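Local coordinates for 3-oxoacyl-[acyl-carrier-protein] reductase (Sinorhizobium meliloti, PDB 3U9L), which probably reduces 3-oxoacyl groups carried on acyl carrier protein with NADPH, as a member of the short-chain dehydrogenase/reductase family, at residues I170-A175 against P260-V265; S186-G191 against V249-T254. All blocks are in the same frame, centred on the assembly; numbering follows the deposited sequence.

Interaction 1. Residues I170-A175 against P260-V265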
loop_
_atom_site.group_PDB
_atom_site.type_symbol
_atom_site.label_atom_id
_atom_site.label_comp_id
_atom_site.label_asym_id
_atom_site.label_seq_id
_atom_site.Cartn_x
_atom_site.Cartn_y
_atom_site.Cartn_z
ATOM N N ILE A 170 0.603 -7.063 2.185
ATOM C CA ILE A 170 0.679 -8.363 1.518
ATOM C C ILE A 170 1.471 -9.362 2.340
ATOM O O ILE A 170 1.065 -10.529 2.465
ATOM C CB ILE A 170 1.306 -8.242 0.128
ATOM C CG1 ILE A 170 0.326 -7.460 -0.756
ATOM C CG2 ILE A 170 1.691 -9.715 -0.464
ATOM C CD1 ILE A 170 0.875 -6.907 -2.011
ATOM N N ALA A 171 2.551 -8.936 2.940
ATOM C CA ALA A 171 3.361 -9.862 3.745
ATOM C C ALA A 171 2.523 -10.447 4.880
ATOM O O ALA A 171 2.642 -11.618 5.260
ATOM C CB ALA A 171 4.577 -9.117 4.328
ATOM N N VAL A 172 1.699 -9.587 5.449
ATOM C CA VAL A 172 0.889 -9.954 6.599
ATOM C C VAL A 172 -0.157 -10.973 6.206
ATOM O O VAL A 172 -0.343 -11.937 6.888
ATOM C CB VAL A 172 0.314 -8.655 7.257
ATOM C CG1 VAL A 172 -0.804 -8.951 8.288
ATOM C CG2 VAL A 172 1.496 -7.976 7.940
ATOM N N GLN A 173 -0.778 -10.764 5.055
ATOM C CA GLN A 173 -1.754 -11.666 4.528
ATOM C C GLN A 173 -1.191 -13.055 4.255
ATOM O O GLN A 173 -1.799 -14.071 4.663
ATOM C CB GLN A 173 -2.392 -11.050 3.261
ATOM C CG GLN A 173 -3.213 -9.742 3.497
ATOM C CD GLN A 173 -4.588 -10.063 3.997
ATOM O OE1 GLN A 173 -5.512 -10.480 3.205
ATOM N NE2 GLN A 173 -4.768 -9.926 5.309
ATOM N N TYR A 174 -0.021 -13.120 3.618
ATOM C CA TYR A 174 0.622 -14.401 3.327
ATOM C C TYR A 174 0.987 -15.124 4.609
ATOM O O TYR A 174 0.861 -16.344 4.691
ATOM C CB TYR A 174 1.887 -14.180 2.505
ATOM C CG TYR A 174 1.683 -14.236 1.001
ATOM C CD1 TYR A 174 1.471 -15.463 0.348
ATOM C CD2 TYR A 174 1.790 -13.105 0.228
ATOM C CE1 TYR A 174 1.335 -15.545 -1.040
ATOM C CE2 TYR A 174 1.645 -13.172 -1.189
ATOM C CZ TYR A 174 1.406 -14.402 -1.808
ATOM O OH TYR A 174 1.283 -14.500 -3.192
ATOM N N ALA A 175 1.439 -14.371 5.612
ATOM C CA ALA A 175 1.746 -14.951 6.919
ATOM C C ALA A 175 0.581 -15.822 7.404
ATOM O O ALA A 175 0.799 -16.970 7.837
ATOM C CB ALA A 175 2.047 -13.833 7.964
ATOM N N PRO A 260 10.622 -14.117 15.591
ATOM C CA PRO A 260 9.769 -12.947 15.815
ATOM C C PRO A 260 9.002 -12.676 14.536
ATOM O O PRO A 260 9.573 -12.911 13.471
ATOM C CB PRO A 260 10.759 -11.794 16.036
ATOM C CG PRO A 260 12.191 -12.360 15.670
ATOM C CD PRO A 260 12.044 -13.809 15.312
ATOM N N PHE A 261 7.792 -12.133 14.640
ATOM C CA PHE A 261 7.034 -11.685 13.474
ATOM C C PHE A 261 7.598 -10.399 12.768
ATOM O O PHE A 261 7.651 -10.371 11.569
ATOM C CB PHE A 261 5.559 -11.469 13.857
ATOM C CG PHE A 261 4.666 -11.162 12.685
ATOM C CD1 PHE A 261 4.415 -12.122 11.728
ATOM C CD2 PHE A 261 4.075 -9.911 12.547
ATOM C CE1 PHE A 261 3.594 -11.855 10.643
ATOM C CE2 PHE A 261 3.234 -9.631 11.462
ATOM C CZ PHE A 261 2.999 -10.608 10.504
ATOM N N ARG A 262 8.042 -9.434 13.548
ATOM C CA ARG A 262 8.705 -8.249 13.033
ATOM C C ARG A 262 9.972 -7.944 13.797
ATOM O O ARG A 262 10.009 -8.151 14.972
ATOM C CB ARG A 262 7.830 -7.018 13.083
ATOM C CG ARG A 262 6.667 -7.020 12.231
ATOM C CD ARG A 262 5.956 -5.744 12.329
ATOM N NE ARG A 262 4.789 -5.763 11.499
ATOM C CZ ARG A 262 4.775 -5.517 10.216
ATOM N NH1 ARG A 262 3.647 -5.604 9.581
ATOM N NH2 ARG A 262 5.760 -4.912 9.652
ATOM N N VAL A 263 10.981 -7.417 13.121
ATOM C CA VAL A 263 12.222 -7.023 13.812
ATOM C C VAL A 263 12.438 -5.593 13.335
ATOM O O VAL A 263 12.412 -5.329 12.133
ATOM C CB VAL A 263 13.452 -7.954 13.485
ATOM C CG1 VAL A 263 14.731 -7.425 14.106
ATOM C CG2 VAL A 263 13.218 -9.376 13.990
ATOM N N HIS A 264 12.561 -4.672 14.285
ATOM C CA HIS A 264 12.730 -3.243 14.025
ATOM C C HIS A 264 14.220 -2.902 14.102
ATOM O O HIS A 264 14.877 -3.207 15.096
ATOM C CB HIS A 264 11.856 -2.414 14.988
ATOM C CG HIS A 264 10.391 -2.713 14.834
ATOM N ND1 HIS A 264 9.622 -2.167 13.827
ATOM C CD2 HIS A 264 9.568 -3.558 15.508
ATOM C CE1 HIS A 264 8.393 -2.664 13.893
ATOM N NE2 HIS A 264 8.331 -3.517 14.891
ATOM N N VAL A 265 14.757 -2.307 13.044
ATOM C CA VAL A 265 16.145 -1.847 13.042
ATOM C C VAL A 265 16.185 -0.400 12.581
ATOM O O VAL A 265 16.328 -0.127 11.396
ATOM C CB VAL A 265 16.991 -2.697 12.109
ATOM C CG1 VAL A 265 18.494 -2.296 12.187
ATOM C CG2 VAL A 265 16.824 -4.223 12.425
#
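F261 turns the edge of its ring to the helix, where A175 and V172, three residues apart on one side of helix 158-179, receive it. The methyl of A175 lies in the plane of the ring, with CB 3.7 Å from F261 CE1. Next to it, V172 CG2 comes close to the ring plane at the neighbouring corner, 4.0 Å from F261 CZ, and the valine side chain runs at about a right angle to that of the phenylalanine. The ring reaches this far because F261 CG extends anti to the backbone N (chi1 -173°), carrying it away from the strand and across to the helix. No hydrogen bond links 170-175 to 260-265, so apolar contact carries the join. It ties helix 158-179, which follows strand 139-144 in the Rossmann-type fold of the short-chain dehydrogenases, to the residue leading into the last strand, 262-265, and to that strand's first residue, at one margin of the parallel sheet. The same V172 CG2 also meets the arginine next in sequence: R262 NH1 lies 3.6 Å away, approached obliquely to the guanidinium plane. R262 keeps an extended chain from CG to NE, which brings its head up beside the valine, again at about a right angle. The charge is held by residues outside the two segments: NH1 forms a salt bridge with D168, one turn before V172 on the same helix, NE forms one with D280 of helix 272-289, and F276 of that helix adds a cation-pi contact. On another side of helix 158-179, Q173 NE2 makes a hydrogen bond to P154 O of the second subunit.

Interaction 2. Residues S186-G191 against V249-T254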
loop_
_atom_site.group_PDB
_atom_site.type_symbol
_atom_site.label_atom_id
_atom_site.label_comp_id
_atom_site.label_asym_id
_atom_site.label_seq_id
_atom_site.Cartn_x
_atom_site.Cartn_y
_atom_site.Cartn_z
ATOM N N SER A 186 8.731 -13.709 8.838
ATOM C CA SER A 186 9.325 -12.702 9.672
ATOM C C SER A 186 9.534 -11.439 8.806
ATOM O O SER A 186 9.966 -11.533 7.634
ATOM C CB SER A 186 10.621 -13.266 10.312
ATOM O OG SER A 186 11.228 -12.234 11.075
ATOM N N ILE A 187 9.180 -10.262 9.344
ATOM C CA ILE A 187 9.230 -9.052 8.585
ATOM C C ILE A 187 10.264 -8.115 9.237
ATOM O O ILE A 187 10.210 -7.816 10.424
ATOM C CB ILE A 187 7.880 -8.311 8.547
ATOM C CG1 ILE A 187 6.774 -9.224 7.943
ATOM C CG2 ILE A 187 8.058 -7.005 7.742
ATOM C CD1 ILE A 187 5.305 -8.720 7.916
ATOM N N ILE A 188 11.219 -7.685 8.447
ATOM C CA ILE A 188 12.246 -6.783 8.920
ATOM C C ILE A 188 11.785 -5.371 8.573
ATOM O O ILE A 188 11.388 -5.075 7.436
ATOM C CB ILE A 188 13.609 -7.079 8.234
ATOM C CG1 ILE A 188 13.954 -8.608 8.250
ATOM C CG2 ILE A 188 14.693 -6.203 8.810
ATOM C CD1 ILE A 188 13.928 -9.314 9.636
ATOM N N VAL A 189 11.839 -4.524 9.582
ATOM C CA VAL A 189 11.415 -3.153 9.479
ATOM C C VAL A 189 12.604 -2.154 9.676
ATOM O O VAL A 189 12.866 -1.669 10.762
ATOM C CB VAL A 189 10.204 -2.877 10.405
ATOM C CG1 VAL A 189 9.660 -1.504 10.159
ATOM C CG2 VAL A 189 9.106 -3.926 10.132
ATOM N N PRO A 190 13.331 -1.875 8.593
ATOM C CA PRO A 190 14.496 -0.959 8.629
ATOM C C PRO A 190 14.073 0.478 8.618
ATOM O O PRO A 190 13.154 0.836 7.875
ATOM C CB PRO A 190 15.256 -1.245 7.316
ATOM C CG PRO A 190 14.501 -2.301 6.614
ATOM C CD PRO A 190 13.135 -2.470 7.260
ATOM N N GLY A 191 14.730 1.285 9.451
ATOM C CA GLY A 191 14.499 2.724 9.455
ATOM C C GLY A 191 15.424 3.362 8.433
ATOM O O GLY A 191 15.908 2.698 7.499
ATOM N N VAL A 249 20.480 -12.570 10.147
ATOM C CA VAL A 249 21.223 -13.760 10.539
ATOM C C VAL A 249 20.634 -14.297 11.833
ATOM O O VAL A 249 20.408 -15.496 11.932
ATOM C CB VAL A 249 22.721 -13.427 10.740
ATOM C CG1 VAL A 249 23.446 -14.587 11.432
ATOM C CG2 VAL A 249 23.376 -13.007 9.389
ATOM N N ARG A 250 20.357 -13.415 12.805
ATOM C CA ARG A 250 19.693 -13.838 14.066
ATOM C C ARG A 250 18.308 -14.431 13.870
ATOM O O ARG A 250 17.965 -15.416 14.512
ATOM C CB ARG A 250 19.595 -12.702 15.093
ATOM C CG ARG A 250 20.876 -12.500 15.867
ATOM C CD ARG A 250 20.739 -11.428 17.017
ATOM N NE ARG A 250 20.247 -10.149 16.480
ATOM C CZ ARG A 250 20.998 -9.076 16.245
ATOM N NH1 ARG A 250 22.318 -9.090 16.520
ATOM N NH2 ARG A 250 20.422 -7.995 15.722
ATOM N N VAL A 251 17.474 -13.835 13.017
ATOM C CA VAL A 251 16.180 -14.489 12.718
ATOM C C VAL A 251 16.355 -15.897 12.151
ATOM O O VAL A 251 15.718 -16.867 12.602
ATOM C CB VAL A 251 15.361 -13.624 11.732
ATOM C CG1 VAL A 251 14.134 -14.374 11.217
ATOM C CG2 VAL A 251 14.952 -12.300 12.414
ATOM N N VAL A 252 17.181 -15.999 11.116
ATOM C CA VAL A 252 17.420 -17.288 10.485
ATOM C C VAL A 252 18.002 -18.292 11.499
ATOM O O VAL A 252 17.620 -19.432 11.507
ATOM C CB VAL A 252 18.334 -17.166 9.251
ATOM C CG1 VAL A 252 18.781 -18.524 8.822
ATOM C CG2 VAL A 252 17.577 -16.479 8.126
ATOM N N GLY A 253 18.844 -17.827 12.405
ATOM C CA GLY A 253 19.405 -18.722 13.405
ATOM C C GLY A 253 18.524 -19.041 14.602
ATOM O O GLY A 253 18.950 -19.795 15.475
ATOM N N THR A 254 17.314 -18.469 14.677
ATOM C CA THR A 254 16.391 -18.756 15.772
ATOM C C THR A 254 15.653 -20.040 15.454
ATOM O O THR A 254 15.376 -20.304 14.288
ATOM C CB THR A 254 15.375 -17.619 15.926
ATOM O OG1 THR A 254 16.079 -16.453 16.306
ATOM C CG2 THR A 254 14.349 -17.934 17.021
#
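V251 points its two methyl groups from helix 242-252 onto the strand, and S186 and I188 meet them. The valine has CG1 anti to its backbone N (chi1 170°), and this methyl rests against the serine side chain, 3.6 Å from S186 OG and 3.8 Å from S186 CB. The other branch, CG2, is shared: it lies 4.0 Å from S186 OG and, on the strand residue two places further on, 4.2 Å from I188 CD1. The isoleucine makes its part of the contact through the end of its longer branch alone, where CD1 is bent back instead of extended (chi2 -54°) and so turned toward V251, a looser touch than that of the serine.

S186 holds its hydroxyl anti to the main-chain nitrogen (chi1 177°), beside the carbonyl carbon. In this setting OG has a polar partner outside the two segments, a hydrogen bond with P260 O, so the buried oxygen can lie among valine methyls without being left unsatisfied. V251 is itself flanked by V263 of strand 262-265.

T254 folds back on the turn before it: its OG1 donates a hydrogen bond of 2.8 Å to R250 O, while T254 N reaches V251 O over 3.1 Å. R259 adds hydrogen bonds from its NE to V251 O and from its NH2 to V252 O.

Between this contact's strand and its helix the main chain makes a long excursion that includes helices 209-217 and 223-233. Helix 242-252 then covers strand 183-190 before the chain enters strand 262-265, alongside it and parallel: a beta-alpha-beta crossover that adds the outermost strand to the Rossmann-type sheet of the short-chain dehydrogenase/reductase fold.

The centres of interactions 1 and 2 lie 9 Å apart, and they share the margin of one parallel sheet, where strands 183-190 and 262-265 are neighbours. Helix 158-179 packs on one face of this margin and helix 242-252 on the other, giving the layered alpha/beta/alpha build of a Rossmann-type domain. In chain order the pieces run 170-175, 186-191, 249-254, 260-265, so both segments of interaction 2 fall between those of interaction 1. Probable backbone hydrogen bonds join the two directly, F261 O to I187 N and V263 O to V189 N. The last strand is thereby fixed to the sheet by its backbone and to both helical layers by side chains.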